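Side-chain contact in uncharacterized protein (Bacillus cereus, PDB 5F2H), which is of unknown function but is probably a hydrolase of the alpha/beta hydrolase fold: residues L244-V247 with L248-N252. Sequence-based numbering, arbitrary orientation.
Sequences LLEV and LQDKN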
ATOM      1  N   LEU B 244       4.892  34.063   0.385  1.00109.48           N
ATOM      2  CA  LEU B 244       5.175  32.652   0.581  1.00101.56           C
ATOM      3  C   LEU B 244       4.036  31.700   0.239  1.00101.76           C
ATOM      4  O   LEU B 244       4.284  30.554  -0.138  1.00 98.35           O
ATOM      5  CB  LEU B 244       5.659  32.436   2.007  1.00 93.20           C
ATOM      6  CG  LEU B 244       7.082  32.913   2.226  1.00 93.19           C
ATOM      7  CD1 LEU B 244       7.448  33.018   3.689  1.00 90.77           C
ATOM      8  CD2 LEU B 244       8.064  32.000   1.506  1.00 92.55           C
ATOM      9  N   LEU B 245       2.800  32.171   0.353  1.00102.94           N
ATOM     10  CA  LEU B 245       1.641  31.339   0.022  1.00102.18           C
ATOM     11  C   LEU B 245       1.625  30.937  -1.462  1.00104.79           C
ATOM     12  O   LEU B 245       0.876  30.063  -1.856  1.00 98.35           O
ATOM     13  CB  LEU B 245       0.334  32.027   0.442  1.00103.08           C
ATOM     14  CG  LEU B 245       0.115  32.146   1.964  1.00100.29           C
ATOM     15  CD1 LEU B 245      -1.039  33.075   2.320  1.00102.63           C
ATOM     16  CD2 LEU B 245      -0.071  30.778   2.604  1.00 96.71           C
ATOM     17  N   GLU B 246       2.433  31.604  -2.281  1.00115.15           N
ATOM     18  CA  GLU B 246       2.536  31.281  -3.704  1.00122.69           C
ATOM     19  C   GLU B 246       2.936  29.821  -3.858  1.00117.19           C
ATOM     20  O   GLU B 246       2.428  29.111  -4.716  1.00116.37           O
ATOM     21  CB  GLU B 246       3.613  32.147  -4.363  1.00130.54           C
ATOM     22  CG  GLU B 246       3.920  31.785  -5.815  1.00138.05           C
ATOM     23  CD  GLU B 246       5.011  32.655  -6.425  1.00148.82           C
ATOM     24  OE1 GLU B 246       5.297  33.743  -5.876  1.00152.83           O
ATOM     25  OE2 GLU B 246       5.569  32.265  -7.476  1.00149.16           O
ATOM     26  N   VAL B 247       3.856  29.394  -3.004  1.00113.18           N
ATOM     27  CA  VAL B 247       4.367  28.035  -3.015  1.00108.59           C
ATOM     28  C   VAL B 247       3.256  26.996  -3.157  1.00107.59           C
ATOM     29  O   VAL B 247       3.463  25.927  -3.724  1.00105.68           O
ATOM     30  CB  VAL B 247       5.211  27.749  -1.753  1.00103.72           C
ATOM     31  CG1 VAL B 247       5.668  26.299  -1.724  1.00102.65           C
ATOM     32  CG2 VAL B 247       6.419  28.675  -1.691  1.00106.83           C
ATOM     33  N   LEU B 248       2.067  27.314  -2.669  1.00112.56           N
ATOM     34  CA  LEU B 248       0.947  26.378  -2.750  1.00114.68           C
ATOM     35  C   LEU B 248       0.366  26.186  -4.163  1.00117.20           C
ATOM     36  O   LEU B 248      -0.223  25.148  -4.458  1.00116.09           O
ATOM     37  CB  LEU B 248      -0.163  26.834  -1.804  1.00115.19           C
ATOM     38  CG  LEU B 248       0.221  26.981  -0.325  1.00114.27           C
ATOM     39  CD1 LEU B 248      -0.956  27.546   0.454  1.00114.12           C
ATOM     40  CD2 LEU B 248       0.691  25.667   0.276  1.00116.61           C
ATOM     41  N   GLN B 249       0.542  27.175  -5.033  1.00116.90           N
ATOM     42  CA  GLN B 249       0.014  27.110  -6.402  1.00120.40           C
ATOM     43  C   GLN B 249       1.037  26.668  -7.433  1.00125.12           C
ATOM     44  O   GLN B 249       0.667  26.383  -8.567  1.00131.04           O
ATOM     45  CB  GLN B 249      -0.611  28.455  -6.814  1.00122.05           C
ATOM     46  CG  GLN B 249       0.306  29.664  -6.676  1.00121.85           C
ATOM     47  CD  GLN B 249      -0.413  30.970  -6.937  1.00122.15           C
ATOM     48  OE1 GLN B 249      -1.495  30.985  -7.521  1.00125.11           O
ATOM     49  NE2 GLN B 249       0.190  32.076  -6.512  1.00122.69           N
ATOM     50  N   ASP B 250       2.310  26.584  -7.046  1.00125.95           N
ATOM     51  CA  ASP B 250       3.362  26.170  -7.985  1.00127.77           C
ATOM     52  C   ASP B 250       3.735  24.697  -7.760  1.00123.25           C
ATOM     53  O   ASP B 250       4.473  24.131  -8.558  1.00128.34           O
ATOM     54  CB  ASP B 250       4.582  27.136  -7.991  1.00128.44           C
ATOM     55  CG  ASP B 250       5.237  27.278  -6.636  1.00127.65           C
ATOM     56  OD1 ASP B 250       4.767  26.639  -5.688  1.00143.98           O
ATOM     57  OD2 ASP B 250       6.217  28.030  -6.499  1.00125.79           O
ATOM     58  N   LYS B 251       3.196  24.072  -6.707  1.00116.86           N
ATOM     59  CA  LYS B 251       3.475  22.651  -6.419  1.00116.73           C
ATOM     60  C   LYS B 251       2.214  21.775  -6.354  1.00115.10           C
ATOM     61  O   LYS B 251       2.288  20.573  -6.078  1.00111.91           O
ATOM     62  CB  LYS B 251       4.318  22.465  -5.151  1.00114.59           C
ATOM     63  CG  LYS B 251       5.696  23.112  -5.208  1.00116.55           C
ATOM     64  CD  LYS B 251       6.513  22.670  -6.419  1.00119.52           C
ATOM     65  CE  LYS B 251       6.720  21.165  -6.528  1.00118.45           C
ATOM     66  NZ  LYS B 251       7.514  20.578  -5.418  1.00117.31           N
ATOM     67  N   ASN B 252       1.059  22.376  -6.626  1.00120.21           N
ATOM     68  CA  ASN B 252      -0.221  21.660  -6.632  1.00119.83           C
ATOM     69  C   ASN B 252      -0.477  20.849  -5.360  1.00111.73           C
ATOM     70  O   ASN B 252      -0.352  19.618  -5.366  1.00113.51           O
ATOM     71  CB  ASN B 252      -0.271  20.728  -7.853  1.00125.16           C
ATOM     72  CG  ASN B 252      -0.031  21.466  -9.161  1.00129.86           C
ATOM     73  OD1 ASN B 252      -0.147  22.687  -9.218  1.00133.78           O
ATOM     74  ND2 ASN B 252       0.313  20.726 -10.214  1.00129.53           N
TER
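Leu245 and Leu248 run alongside each other in a common direction, touching through one methyl each, with CD2 of Leu245 4.0 Å from CD1 of Leu248. Both have CG anti to the carbonyl carbon, which sends the two isobutyl groups out along one face of the helical turn. Leu219 of helix 209-219 touches both; from helix 267-279, Phe273 and Val276 reach Leu245 while Leu277 reaches Leu248, evidence that this apolar face packs against the flanking helices of the alpha/beta hydrolase domain.

The backbone bonds of the turn have i to i+3 spacing: Leu248 N donates to Leu245 O at 3.1 Å, and Gln249 N to Glu246 O at 2.7 Å, with N-H...O angles of 155° for each. The i to i+4 bond from Asp250 N to the same Glu246 O is weak, at 3.4 Å and 131°, consistent with the weakly bonded helix at 248-250.

On the exposed side, Glu246 and Gln249 are both extended beyond CG and cross at a slant. Asp250 instead turns back: its CG sits between backbone N and carbonyl carbon (chi1 59°), bringing the carboxylate back across the Val247 side chain, with OD1 4.1 Å from Val247 CG1. OD2 of Asp250 stays 4.4 Å from Glu246 OE2. The chemistry is thus divided: the leucines join the turn to helices 209-219 and 267-279, while two neighbouring carboxylates at the surface would, if both ionised, probably add local negative charge and some mutual repulsion.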